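Local coordinates for glucokinase (Enterococcus faecalis, PDB 2QM1), which probably phosphorylates glucose at the expense of ATP, as a zinc-containing glucokinase of the ROK family with the actin-like ATPase fold, at residues B[123-128]-B[308-313]; B[130-135]-B[300-305]; B[136-141]-B[259-264]; B[224-229]-B[272-277]; B[245-250]-B[281-286]. One frame throughout, in Å; residues are numbered along the deposited sequence. Where two conformers were deposited one is given.

Interaction 1: residues B[123-128]-B[308-313]; sequences LGERWK and NEAGVI
Ile313 is the main apolar side chain that helix 310-318 sends against helix 117-128. Its chi1 of -69° sets CG2 anti to the backbone N, and this methyl enters over the bare backbone of Gly124, with CG2 3.9 Å from Gly124 CA. Lys128 runs past the same methyl at about a right angle, its CG 4.0 Å from Ile313 CG2. Trp127 is the third neighbour of this methyl: with CG anti to the backbone N (chi1 -169°), the indole is brought obliquely against Ile313, so that its six-membered ring touches CG2 through CE3 at 4.0 Å and presents its edge, in plane, to the carbonyl oxygen of Ile313. One indole face is covered near its rim by Lys128 CE, whose chain bends at chi2.

Gly124 allows the close approach of the backbones. Gly124 CA lies 4.6 Å from Ala310 CA. A beta carbon on the glycine would run into the carbonyl oxygen of Ala310. Ala310 CB packs instead on Glu125 CG, 3.8 Å away, where the glutamate chain folds back at chi2 (-82°). That fold directs the carboxylate to main-chain amides that follow helix 117-128 and precede helix 310-318: OE2 accepts from Leu306 N, and OE1 from Glu305 N and Ala130 N, so the buried acid is well satisfied. Leu23 of strand 17-24 packs on Ile313 and Ala21 on Val312, placing helix 310-318 between helix 117-128 and strand 17-24 of the N-terminal sheet of this actin-like fold.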
# COMPACT_ATOMS: atom_id res chain seq x y z
N LEU B 123 -13.33 5.43 5.63
CA LEU B 123 -13.37 6.83 6.01
C LEU B 123 -14.20 7.01 7.28
O LEU B 123 -13.93 7.89 8.10
CB LEU B 123 -14.06 7.68 4.91
CG LEU B 123 -13.36 7.89 3.57
CD1 LEU B 123 -14.25 8.61 2.52
CD2 LEU B 123 -12.07 8.63 3.76
N GLY B 124 -15.28 6.24 7.38
CA GLY B 124 -16.18 6.31 8.55
C GLY B 124 -15.44 5.86 9.81
O GLY B 124 -15.55 6.49 10.89
N GLU B 125 -14.72 4.74 9.71
CA GLU B 125 -13.98 4.28 10.91
C GLU B 125 -12.82 5.21 11.25
O GLU B 125 -12.56 5.54 12.39
CB GLU B 125 -13.55 2.80 10.78
CG GLU B 125 -14.75 1.87 10.84
CD GLU B 125 -15.22 1.57 12.27
OE1 GLU B 125 -14.51 1.96 13.26
OE2 GLU B 125 -16.27 0.91 12.40
N ARG B 126 -12.15 5.75 10.24
CA ARG B 126 -11.16 6.77 10.55
C ARG B 126 -11.74 8.01 11.28
O ARG B 126 -11.15 8.50 12.24
CB ARG B 126 -10.40 7.16 9.28
CG ARG B 126 -9.40 8.25 9.49
CD ARG B 126 -8.70 8.52 8.20
NE ARG B 126 -7.87 9.70 8.30
CZ ARG B 126 -8.11 10.79 7.58
NH1 ARG B 126 -9.14 10.84 6.71
NH2 ARG B 126 -7.32 11.82 7.73
N TRP B 127 -12.88 8.52 10.81
CA TRP B 127 -13.48 9.76 11.31
C TRP B 127 -14.10 9.66 12.67
O TRP B 127 -13.91 10.57 13.49
CB TRP B 127 -14.59 10.25 10.36
CG TRP B 127 -15.12 11.67 10.62
CD1 TRP B 127 -14.51 12.67 11.31
CD2 TRP B 127 -16.34 12.23 10.09
NE1 TRP B 127 -15.27 13.82 11.26
CE2 TRP B 127 -16.40 13.58 10.52
CE3 TRP B 127 -17.37 11.72 9.28
CZ2 TRP B 127 -17.47 14.42 10.20
CZ3 TRP B 127 -18.45 12.56 8.97
CH2 TRP B 127 -18.49 13.90 9.43
N LYS B 128 -14.84 8.56 12.91
CA LYS B 128 -15.65 8.41 14.13
C LYS B 128 -15.38 7.11 14.87
O LYS B 128 -15.86 6.91 16.00
CB LYS B 128 -17.14 8.53 13.78
CG LYS B 128 -17.49 9.94 13.34
CD LYS B 128 -17.50 10.89 14.56
CE LYS B 128 -17.64 12.34 14.12
NZ LYS B 128 -17.53 13.25 15.31
N ASN B 308 -22.26 -1.45 11.38
CA ASN B 308 -22.68 -1.24 10.01
C ASN B 308 -23.00 0.21 9.68
O ASN B 308 -23.34 0.50 8.51
CB ASN B 308 -23.79 -2.20 9.58
CG ASN B 308 -25.12 -1.98 10.33
OD1 ASN B 308 -26.10 -2.66 10.07
ND2 ASN B 308 -25.14 -1.06 11.26
N GLU B 309 -22.92 1.11 10.68
CA GLU B 309 -23.07 2.56 10.42
C GLU B 309 -21.81 3.18 9.78
O GLU B 309 -21.89 4.29 9.25
CB GLU B 309 -23.48 3.36 11.69
CG GLU B 309 -24.93 3.19 12.08
CD GLU B 309 -25.40 4.17 13.17
OE1 GLU B 309 -26.62 4.21 13.45
OE2 GLU B 309 -24.55 4.87 13.76
N ALA B 310 -20.65 2.51 9.79
CA ALA B 310 -19.45 3.15 9.19
C ALA B 310 -19.68 3.58 7.76
O ALA B 310 -19.14 4.61 7.34
CB ALA B 310 -18.18 2.27 9.26
N GLY B 311 -20.45 2.81 7.01
CA GLY B 311 -20.68 3.12 5.59
C GLY B 311 -21.31 4.48 5.32
O GLY B 311 -20.80 5.27 4.52
N VAL B 312 -22.42 4.71 6.00
CA VAL B 312 -23.23 5.92 5.91
C VAL B 312 -22.49 7.16 6.47
O VAL B 312 -22.51 8.26 5.88
CB VAL B 312 -24.64 5.52 6.51
CG1 VAL B 312 -24.83 5.75 8.05
CG2 VAL B 312 -25.75 5.79 5.64
N ILE B 313 -21.74 6.93 7.55
CA ILE B 313 -20.84 7.89 8.18
C ILE B 313 -19.67 8.29 7.26
O ILE B 313 -19.44 9.48 7.01
CB ILE B 313 -20.37 7.37 9.59
CG1 ILE B 313 -21.55 7.38 10.60
CG2 ILE B 313 -19.22 8.22 10.13
CD1 ILE B 313 -21.25 6.70 11.98

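Interaction 2: residues B[130-135]-B[300-305]; sequences AGENNP and KIKLAE
A type I' beta turn, Gly131 to Asn134, carries the chain from helix 117-128 toward strand 137-142, and its entrance leans on strand 300-303, an outermost strand of the C-terminal mixed sheet. Packing centres on Ala130. Its CB points at the strand and sits 3.1 Å from Leu303 O, a tight approach, while Lys302 CB is 4.2 Å from the same methyl. The carboxylate of Glu305, on an extended chain, comes alongside the Ala130 backbone, with OE2 3.5 Å from Ala130 CA.

The polar part belongs to Lys302. With CG beside the backbone N (chi1 -57°) and the rest of the chain extended, it reaches across Ala130 and donates from NZ to Ala130 O at 3.2 Å, nearly along the C=O axis (172°). A long salt bridge of 3.9 Å joins NZ to Glu132 OE2, the two side chains crossing at about a right angle.

Two waters reinforce this grip. Both accept from the ammonium group, so NZ is held by one carbonyl and two waters, with a carboxylate nearby that should favour its charged form. One water passes its own proton on to Ala130 O; the other accepts from Lys302 NZ at 2.5 Å and donates to Glu132 OE2.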
# COMPACT_ATOMS: atom_id res chain seq x y z
N ALA B 130 -12.47 3.44 15.16
CA ALA B 130 -11.16 2.92 15.61
C ALA B 130 -9.93 3.58 14.96
O ALA B 130 -8.84 3.54 15.54
CB ALA B 130 -11.10 1.33 15.42
N GLY B 131 -10.11 4.21 13.80
CA GLY B 131 -9.01 4.88 13.08
C GLY B 131 -8.44 6.15 13.73
O GLY B 131 -7.29 6.51 13.48
N GLU B 132 -9.26 6.83 14.55
CA GLU B 132 -8.86 7.97 15.41
C GLU B 132 -8.31 9.17 14.66
O GLU B 132 -7.43 9.93 15.13
CB GLU B 132 -7.88 7.52 16.50
CG GLU B 132 -8.54 6.62 17.51
CD GLU B 132 -7.77 6.53 18.82
OE1 GLU B 132 -8.45 6.33 19.86
OE2 GLU B 132 -6.51 6.64 18.82
N ASN B 133 -8.84 9.34 13.46
CA ASN B 133 -8.40 10.38 12.53
C ASN B 133 -6.91 10.36 12.17
O ASN B 133 -6.39 11.34 11.77
CB ASN B 133 -8.83 11.73 13.07
CG ASN B 133 -10.33 11.95 12.88
OD1 ASN B 133 -11.13 11.78 13.84
ND2 ASN B 133 -10.74 12.22 11.64
N ASN B 134 -6.25 9.23 12.34
CA ASN B 134 -4.88 9.11 11.91
C ASN B 134 -4.71 9.26 10.38
O ASN B 134 -5.62 8.90 9.64
CB ASN B 134 -4.29 7.79 12.38
CG ASN B 134 -2.81 7.86 12.53
OD1 ASN B 134 -2.06 7.60 11.55
ND2 ASN B 134 -2.37 8.32 13.71
N PRO B 135 -3.59 9.86 9.92
CA PRO B 135 -3.31 9.93 8.47
C PRO B 135 -3.07 8.61 7.79
O PRO B 135 -3.06 8.57 6.59
CB PRO B 135 -2.01 10.73 8.38
CG PRO B 135 -1.85 11.41 9.76
CD PRO B 135 -2.61 10.59 10.74
N LYS B 300 -0.94 -0.99 14.95
CA LYS B 300 -1.82 -1.69 15.91
C LYS B 300 -2.96 -2.42 15.22
O LYS B 300 -3.51 -1.90 14.23
CB LYS B 300 -2.37 -0.71 16.94
CG LYS B 300 -1.24 -0.04 17.77
CD LYS B 300 -1.77 1.03 18.70
CE LYS B 300 -1.87 2.39 17.99
NZ LYS B 300 -1.40 3.42 18.97
N ILE B 301 -3.29 -3.60 15.72
CA ILE B 301 -4.44 -4.37 15.19
C ILE B 301 -5.71 -4.05 16.04
O ILE B 301 -5.77 -4.36 17.23
CB ILE B 301 -4.17 -5.90 15.11
CG1 ILE B 301 -2.95 -6.23 14.21
CG2 ILE B 301 -5.41 -6.65 14.60
CD1 ILE B 301 -2.91 -5.43 12.78
N LYS B 302 -6.70 -3.43 15.40
CA LYS B 302 -7.90 -2.93 16.08
C LYS B 302 -9.18 -3.58 15.53
O LYS B 302 -9.18 -4.12 14.41
CB LYS B 302 -7.96 -1.39 15.94
CG LYS B 302 -6.73 -0.65 16.47
CD LYS B 302 -7.11 0.82 16.67
CE LYS B 302 -5.94 1.60 17.29
NZ LYS B 302 -6.19 3.10 17.25
N LEU B 303 -10.25 -3.56 16.35
CA LEU B 303 -11.60 -3.89 15.90
C LEU B 303 -12.37 -2.63 15.48
O LEU B 303 -12.12 -1.53 16.02
CB LEU B 303 -12.37 -4.55 17.02
CG LEU B 303 -11.97 -5.94 17.46
CD1 LEU B 303 -12.65 -6.16 18.82
CD2 LEU B 303 -12.41 -6.97 16.42
N ALA B 304 -13.28 -2.75 14.52
CA ALA B 304 -14.08 -1.58 14.08
C ALA B 304 -14.97 -1.17 15.26
O ALA B 304 -15.43 -2.05 16.00
CB ALA B 304 -14.97 -1.96 12.94
N GLU B 305 -15.23 0.13 15.42
CA GLU B 305 -16.14 0.55 16.51
C GLU B 305 -17.58 0.90 16.08
O GLU B 305 -18.48 0.88 16.90
CB GLU B 305 -15.50 1.67 17.36
CG GLU B 305 -14.17 1.23 18.05
CD GLU B 305 -13.26 2.39 18.49
OE1 GLU B 305 -13.70 3.56 18.46
OE2 GLU B 305 -12.08 2.12 18.90
O HOH W 1 -8.52 2.90 18.60
O HOH W 2 -4.23 4.62 17.57

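Interaction 3: residues B[136-141]-B[259-264]; sequences DVIFIT and NTLNPD
Asp136 OD1 is gripped by two donors: the backbone N of Ala153, and a water that hands its other proton to Leu261 O. The water lies 3.0 Å from Asp136 OD1 and 2.7 Å from Leu261 O, tying the acid to the C-terminal end of helix 237-261. Chi1 of -56° puts the carboxylate beside its own backbone N and turns it away from Pro263, leaving CB to pack on Pro263 CA at 3.8 Å.

The direct polar link is between main chains. Asp264 N donates to Asp136 O at a short 2.6 Å, with an N-H...O angle of 146°; the donor stands above the carbonyl plane. Asn262 has just left the helix with positive phi, and this bond catches the chain where it turns into strand 265-269.

Beside it lies an apolar wedge. Ile138, with CG1 beside the backbone N and an extended end (chi2 168°), inserts CD1 between two partners, 3.6 Å from Leu261 CD1 and 3.6 Å from Pro263 CG. It crosses Leu261 at about a right angle and the proline ring obliquely. In the C-terminal mixed sheet of this actin-like fold, strand 137-142 runs between strands 146-152 and 265-269, and the end of helix 237-261 packs on it and also touches the second subunit.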
# COMPACT_ATOMS: atom_id res chain seq x y z
N ASP B 136 -2.79 7.55 8.57
CA ASP B 136 -2.49 6.27 7.99
C ASP B 136 -3.30 5.19 8.70
O ASP B 136 -2.97 4.78 9.81
CB ASP B 136 -0.96 5.99 8.02
CG ASP B 136 -0.17 7.10 7.32
OD1 ASP B 136 -0.03 7.07 6.07
OD2 ASP B 136 0.28 8.04 8.00
N VAL B 137 -4.36 4.74 8.02
CA VAL B 137 -5.30 3.72 8.58
C VAL B 137 -5.71 2.75 7.46
O VAL B 137 -6.11 3.19 6.37
CB VAL B 137 -6.60 4.33 9.19
CG1 VAL B 137 -7.49 3.22 9.80
CG2 VAL B 137 -6.27 5.33 10.27
N ILE B 138 -5.63 1.46 7.75
CA ILE B 138 -6.18 0.45 6.83
C ILE B 138 -7.44 -0.19 7.41
O ILE B 138 -7.44 -0.64 8.58
CB ILE B 138 -5.13 -0.58 6.45
CG1 ILE B 138 -3.95 0.13 5.76
CG2 ILE B 138 -5.70 -1.63 5.55
CD1 ILE B 138 -2.66 -0.75 5.57
N PHE B 139 -8.52 -0.15 6.64
CA PHE B 139 -9.77 -0.84 6.99
C PHE B 139 -9.89 -2.13 6.17
O PHE B 139 -9.75 -2.12 4.94
CB PHE B 139 -11.00 0.06 6.76
CG PHE B 139 -12.30 -0.58 7.18
CD1 PHE B 139 -12.52 -0.95 8.50
CD2 PHE B 139 -13.31 -0.79 6.25
CE1 PHE B 139 -13.69 -1.55 8.90
CE2 PHE B 139 -14.52 -1.39 6.65
CZ PHE B 139 -14.70 -1.77 7.98
N ILE B 140 -10.13 -3.24 6.88
CA ILE B 140 -10.49 -4.52 6.27
C ILE B 140 -11.86 -5.04 6.79
O ILE B 140 -12.06 -5.21 8.00
CB ILE B 140 -9.37 -5.58 6.47
CG1 ILE B 140 -9.88 -6.96 6.11
CG2 ILE B 140 -8.93 -5.66 7.92
CD1 ILE B 140 -10.25 -7.12 4.69
N THR B 141 -12.78 -5.28 5.87
CA THR B 141 -14.12 -5.76 6.24
C THR B 141 -14.35 -7.20 5.81
O THR B 141 -14.20 -7.56 4.65
CB THR B 141 -15.23 -4.82 5.76
OG1 THR B 141 -16.52 -5.33 6.14
CG2 THR B 141 -15.15 -4.61 4.27
N ASN B 259 4.04 -4.15 6.77
CA ASN B 259 5.40 -4.06 6.23
C ASN B 259 5.55 -3.05 5.09
O ASN B 259 6.59 -2.44 4.92
CB ASN B 259 5.86 -5.41 5.75
CG ASN B 259 6.06 -6.43 6.89
OD1 ASN B 259 6.46 -6.07 8.01
ND2 ASN B 259 5.74 -7.69 6.61
N THR B 260 4.53 -2.89 4.28
CA THR B 260 4.59 -2.03 3.08
C THR B 260 4.11 -0.60 3.39
O THR B 260 4.61 0.35 2.79
CB THR B 260 3.61 -2.55 2.04
OG1 THR B 260 4.03 -3.84 1.63
CG2 THR B 260 3.54 -1.61 0.79
N LEU B 261 3.10 -0.49 4.26
CA LEU B 261 2.38 0.78 4.47
C LEU B 261 2.55 1.37 5.89
O LEU B 261 2.34 2.57 6.10
CB LEU B 261 0.89 0.59 4.19
CG LEU B 261 0.54 0.38 2.70
CD1 LEU B 261 -0.87 -0.20 2.44
CD2 LEU B 261 0.74 1.70 1.99
N ASN B 262 2.88 0.52 6.86
CA ASN B 262 3.10 0.96 8.22
C ASN B 262 1.99 1.88 8.78
O ASN B 262 2.28 2.92 9.33
CB ASN B 262 4.44 1.72 8.34
CG ASN B 262 4.84 1.96 9.80
OD1 ASN B 262 4.41 1.22 10.73
ND2 ASN B 262 5.63 2.96 10.02
N PRO B 263 0.72 1.48 8.69
CA PRO B 263 -0.34 2.42 9.10
C PRO B 263 -0.40 2.54 10.61
O PRO B 263 0.17 1.74 11.30
CB PRO B 263 -1.62 1.73 8.58
CG PRO B 263 -1.28 0.26 8.76
CD PRO B 263 0.18 0.17 8.31
N ASP B 264 -1.05 3.56 11.14
CA ASP B 264 -1.12 3.64 12.61
C ASP B 264 -1.92 2.43 13.11
O ASP B 264 -1.60 1.81 14.14
CB ASP B 264 -1.75 4.93 13.07
CG ASP B 264 -1.97 4.97 14.58
OD1 ASP B 264 -3.14 5.15 15.00
OD2 ASP B 264 -1.00 4.79 15.35
O HOH W 3 0.59 4.31 5.02

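Interaction 4: residues B[224-229]-B[272-277]; sequences SSKDVF and VSAAGE
Val272 straddles Ser225. Its two methyls, placed by chi1 of -174° with CG1 anti to the backbone N and CG2 beside it, both rest on the serine CB, and CG2 is also 3.6 Å from Ser225 OG. One turn further along helix 225-233, Phe229 has CG beside its backbone N (chi1 -79°), which swings the ring toward the 3-10 segment 272-275, part of the link from strand 265-269 to helix 277-289. Ala275 meets the root of that side chain, its CB 3.8 Å from Phe229 CB. One flank of the ring reaches Val272 obliquely, CE2 lying 4.2 Å from Val272 CG1, so the Phe229 side chain spans from Ala275 to Val272.

At the exposed margin Lys226 stretches alongside the turn; its outer part, CD to NZ, approaches Ala274 CB, with NZ, turned by chi4, nearest at 3.7 Å. Ser224, the N-cap residue, lies back from the turn, its OG donating to Asp227 OD1 at 2.6 Å.

Phe278 and Leu279 of helix 277-289 and Val243 and Cys247 of helix 237-261 also pack on Phe229. Away from the metal sites, van der Waals packing of methyls and one ring thus joins this link to helix 225-233, with the lysine charge at the exposed border.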
# COMPACT_ATOMS: atom_id res chain seq x y z
N SER B 224 -22.10 -19.72 10.78
CA SER B 224 -21.53 -18.38 10.71
C SER B 224 -20.09 -18.35 11.26
O SER B 224 -19.70 -19.24 12.01
CB SER B 224 -22.42 -17.40 11.47
OG SER B 224 -22.25 -17.58 12.85
N SER B 225 -19.31 -17.35 10.85
CA SER B 225 -17.96 -17.13 11.38
C SER B 225 -18.01 -16.88 12.89
O SER B 225 -17.16 -17.37 13.64
CB SER B 225 -17.28 -15.96 10.69
OG SER B 225 -16.94 -16.28 9.35
N LYS B 226 -19.02 -16.11 13.31
CA LYS B 226 -19.31 -15.81 14.72
C LYS B 226 -19.41 -17.09 15.54
O LYS B 226 -18.71 -17.25 16.55
CB LYS B 226 -20.61 -15.01 14.82
CG LYS B 226 -20.60 -13.67 14.07
CD LYS B 226 -21.96 -12.96 14.10
CE LYS B 226 -21.98 -11.78 13.12
NZ LYS B 226 -22.79 -10.63 13.62
N ASP B 227 -20.28 -18.00 15.11
CA ASP B 227 -20.45 -19.33 15.76
C ASP B 227 -19.14 -20.13 15.79
O ASP B 227 -18.85 -20.78 16.78
CB ASP B 227 -21.55 -20.21 15.12
CG ASP B 227 -22.96 -19.70 15.38
OD1 ASP B 227 -23.26 -18.54 15.04
OD2 ASP B 227 -23.80 -20.50 15.88
N VAL B 228 -18.37 -20.06 14.71
CA VAL B 228 -17.06 -20.76 14.60
C VAL B 228 -16.09 -20.26 15.65
O VAL B 228 -15.48 -21.05 16.36
CB VAL B 228 -16.45 -20.62 13.18
CG1 VAL B 228 -15.00 -21.03 13.18
CG2 VAL B 228 -17.26 -21.44 12.16
N PHE B 229 -15.98 -18.94 15.74
CA PHE B 229 -15.21 -18.28 16.79
C PHE B 229 -15.77 -18.57 18.19
O PHE B 229 -15.00 -18.85 19.11
CB PHE B 229 -15.04 -16.77 16.47
CG PHE B 229 -13.96 -16.49 15.45
CD1 PHE B 229 -12.69 -16.07 15.85
CD2 PHE B 229 -14.19 -16.68 14.08
CE1 PHE B 229 -11.68 -15.85 14.93
CE2 PHE B 229 -13.19 -16.48 13.14
CZ PHE B 229 -11.93 -16.06 13.56
N VAL B 272 -17.97 -10.70 10.81
CA VAL B 272 -17.09 -11.58 11.57
C VAL B 272 -16.54 -10.89 12.83
O VAL B 272 -16.24 -11.55 13.85
CB VAL B 272 -15.93 -12.10 10.66
CG1 VAL B 272 -15.08 -13.14 11.41
CG2 VAL B 272 -16.52 -12.72 9.35
N SER B 273 -16.44 -9.56 12.77
CA SER B 273 -15.70 -8.81 13.78
C SER B 273 -16.45 -8.74 15.09
O SER B 273 -15.88 -8.36 16.11
CB SER B 273 -15.34 -7.41 13.27
OG SER B 273 -16.42 -6.52 13.41
N ALA B 274 -17.74 -9.08 15.05
CA ALA B 274 -18.56 -9.25 16.25
C ALA B 274 -17.89 -10.23 17.20
O ALA B 274 -18.06 -10.16 18.42
CB ALA B 274 -19.99 -9.77 15.88
N ALA B 275 -17.13 -11.14 16.62
CA ALA B 275 -16.41 -12.17 17.36
C ALA B 275 -15.51 -11.52 18.39
O ALA B 275 -15.19 -12.11 19.42
CB ALA B 275 -15.60 -13.02 16.38
N GLY B 276 -15.08 -10.28 18.11
CA GLY B 276 -14.50 -9.47 19.16
C GLY B 276 -13.06 -9.81 19.47
O GLY B 276 -12.27 -10.16 18.57
N GLU B 277 -12.72 -9.71 20.74
CA GLU B 277 -11.35 -9.75 21.17
C GLU B 277 -10.63 -11.06 20.81
O GLU B 277 -9.43 -11.06 20.57
CB GLU B 277 -11.24 -9.41 22.67
CG GLU B 277 -9.81 -9.52 23.31
CD GLU B 277 -8.74 -8.61 22.65
OE1 GLU B 277 -9.10 -7.62 21.95
OE2 GLU B 277 -7.52 -8.88 22.84

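Interaction 5: residues B[245-250]-B[281-286]; sequences RVCFYL and SRVEKY
Tyr286 takes chi1 of -72°, with CG beside its backbone N, and this lays its ring against the backbone of helix 237-261 at Cys247 and Phe248. Phe248 has CG anti to its own N, which carries its ring across the face of the tyrosine, edge first. As a result Phe248 CA sits over one face of the Tyr286 ring in a CH-pi contact, 3.8 Å from the centroid. The two rings form an offset edge-to-face pair: the Phe248 edge is directed at the Tyr286 face, the planes stand at 76° and CD1 is 3.9 Å from Tyr286 CE1. Tyr286 OH is hydrogen-bonded to Asp244 OD1, on helix 237-261 one turn before Phe248, which fixes the far end of the ring.

Cys247 fills the middle of the crossing. Its SG, beside the backbone N, lies 3.6 Å from Arg282 CB and 3.9 Å from Val283 CG2, while the polar end of Arg282 leads away to a cation-pi contact with Phe278. Val283 CG2 also meets Leu250 CD1, at 3.9 Å and obliquely, completing an apolar row along the interface.

The short helix segments approach to 7.7 Å and cross at -52°, a close approach consistent with the small Cys247 side chain at the crossing. Helices 188-191 and 193-203 pack on other sides of helix 237-261, and Phe248 touches Phe290 edge-to-face and Pro174 of the second subunit.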
# COMPACT_ATOMS: atom_id res chain seq x y z
N ARG B 245 -6.01 -21.38 11.61
CA ARG B 245 -5.71 -21.31 10.20
C ARG B 245 -6.17 -19.97 9.62
O ARG B 245 -5.45 -19.35 8.84
CB ARG B 245 -6.39 -22.47 9.46
CG ARG B 245 -6.09 -22.50 7.97
CD ARG B 245 -4.54 -22.56 7.70
NE ARG B 245 -4.20 -23.90 7.28
CZ ARG B 245 -3.67 -24.83 8.05
NH1 ARG B 245 -3.45 -26.03 7.55
NH2 ARG B 245 -3.36 -24.55 9.30
N VAL B 246 -7.38 -19.54 10.01
CA VAL B 246 -7.97 -18.33 9.44
C VAL B 246 -7.13 -17.09 9.80
O VAL B 246 -6.89 -16.21 8.94
CB VAL B 246 -9.50 -18.12 9.82
CG1 VAL B 246 -9.92 -16.71 9.55
CG2 VAL B 246 -10.46 -19.07 9.01
N CYS B 247 -6.68 -17.02 11.05
CA CYS B 247 -5.98 -15.82 11.55
C CYS B 247 -4.54 -15.77 11.09
O CYS B 247 -3.98 -14.68 10.98
CB CYS B 247 -6.10 -15.74 13.07
SG CYS B 247 -7.87 -15.46 13.55
N PHE B 248 -3.96 -16.96 10.82
CA PHE B 248 -2.67 -17.10 10.09
C PHE B 248 -2.73 -16.27 8.79
O PHE B 248 -1.90 -15.38 8.54
CB PHE B 248 -2.33 -18.59 9.83
CG PHE B 248 -1.13 -18.82 8.94
CD1 PHE B 248 0.14 -18.91 9.49
CD2 PHE B 248 -1.28 -18.89 7.55
CE1 PHE B 248 1.25 -19.09 8.67
CE2 PHE B 248 -0.21 -19.05 6.73
CZ PHE B 248 1.08 -19.16 7.30
N TYR B 249 -3.74 -16.53 7.99
CA TYR B 249 -3.84 -15.90 6.67
C TYR B 249 -4.16 -14.42 6.82
O TYR B 249 -3.63 -13.61 6.09
CB TYR B 249 -4.94 -16.56 5.83
CG TYR B 249 -4.61 -17.95 5.32
CD1 TYR B 249 -3.46 -18.18 4.57
CD2 TYR B 249 -5.46 -19.03 5.56
CE1 TYR B 249 -3.15 -19.47 4.07
CE2 TYR B 249 -5.17 -20.32 5.06
CZ TYR B 249 -4.02 -20.52 4.32
OH TYR B 249 -3.72 -21.77 3.84
N LEU B 250 -5.07 -14.07 7.74
CA LEU B 250 -5.31 -12.66 8.01
C LEU B 250 -4.07 -12.02 8.56
O LEU B 250 -3.81 -10.88 8.23
CB LEU B 250 -6.48 -12.41 8.98
CG LEU B 250 -7.88 -12.72 8.44
CD1 LEU B 250 -8.73 -13.18 9.61
CD2 LEU B 250 -8.47 -11.46 7.79
N SER B 281 -7.16 -10.82 18.77
CA SER B 281 -5.98 -11.37 19.36
C SER B 281 -5.21 -12.28 18.41
O SER B 281 -3.98 -12.17 18.30
CB SER B 281 -6.35 -12.10 20.65
OG SER B 281 -5.35 -11.81 21.60
N ARG B 282 -5.94 -13.17 17.71
CA ARG B 282 -5.31 -14.19 16.92
C ARG B 282 -4.79 -13.56 15.65
O ARG B 282 -3.74 -13.94 15.14
CB ARG B 282 -6.27 -15.38 16.74
CG ARG B 282 -6.19 -16.32 17.96
CD ARG B 282 -7.50 -16.84 18.50
NE ARG B 282 -7.62 -16.54 19.93
CZ ARG B 282 -7.17 -17.31 20.92
NH1 ARG B 282 -7.32 -16.93 22.20
NH2 ARG B 282 -6.57 -18.45 20.65
N VAL B 283 -5.48 -12.53 15.19
CA VAL B 283 -4.97 -11.80 14.05
C VAL B 283 -3.66 -11.12 14.44
O VAL B 283 -2.61 -11.29 13.74
CB VAL B 283 -5.99 -10.86 13.39
CG1 VAL B 283 -5.29 -10.15 12.22
CG2 VAL B 283 -7.14 -11.71 12.86
N GLU B 284 -3.71 -10.38 15.56
CA GLU B 284 -2.55 -9.63 16.07
C GLU B 284 -1.35 -10.57 16.28
O GLU B 284 -0.21 -10.24 15.91
CB GLU B 284 -2.90 -8.92 17.39
CG GLU B 284 -1.73 -8.16 17.97
CD GLU B 284 -1.95 -7.74 19.39
OE1 GLU B 284 -1.57 -8.54 20.30
OE2 GLU B 284 -2.46 -6.61 19.58
N LYS B 285 -1.62 -11.75 16.81
CA LYS B 285 -0.56 -12.73 17.05
C LYS B 285 0.24 -13.15 15.77
O LYS B 285 1.46 -13.23 15.78
CB LYS B 285 -1.13 -13.96 17.74
CG LYS B 285 -0.11 -15.09 17.77
CD LYS B 285 -0.63 -16.49 18.06
CE LYS B 285 0.61 -17.37 18.22
NZ LYS B 285 0.42 -18.76 18.74
N TYR B 286 -0.46 -13.42 14.68
CA TYR B 286 0.20 -13.72 13.44
C TYR B 286 0.77 -12.50 12.70
O TYR B 286 1.81 -12.58 12.09
CB TYR B 286 -0.71 -14.57 12.53
CG TYR B 286 -0.88 -16.01 13.03
CD1 TYR B 286 0.16 -16.90 12.92
CD2 TYR B 286 -2.08 -16.45 13.59
CE1 TYR B 286 0.04 -18.22 13.35
CE2 TYR B 286 -2.22 -17.78 14.04
CZ TYR B 286 -1.14 -18.65 13.90
OH TYR B 286 -1.18 -19.97 14.32

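In the fold
Interaction 2 touches all four other contacts. Interactions 1 and 2 are joined by Arg126 NE to Asn134 O, 2.7 Å, and interactions 2 and 3, with centres 9 Å apart, meet in one sheet through Lys300 N and Asp264 O at 3.0 Å. Leu303 links interaction 2 to interaction 4, and Ile301 to interaction 5, whose Cys247 SG lies 4.1 Å from Phe229 CE1 of interaction 4. Interactions 3 and 5 share helix 237-261. The bound magnesium, at Asn116, Asn119 and Gly148, lies about 9 Å from the Ile138 side chain of interaction 3 and about 12 Å from the Ala310 side chain of interaction 1; the zinc is about 14 Å from that of Leu250.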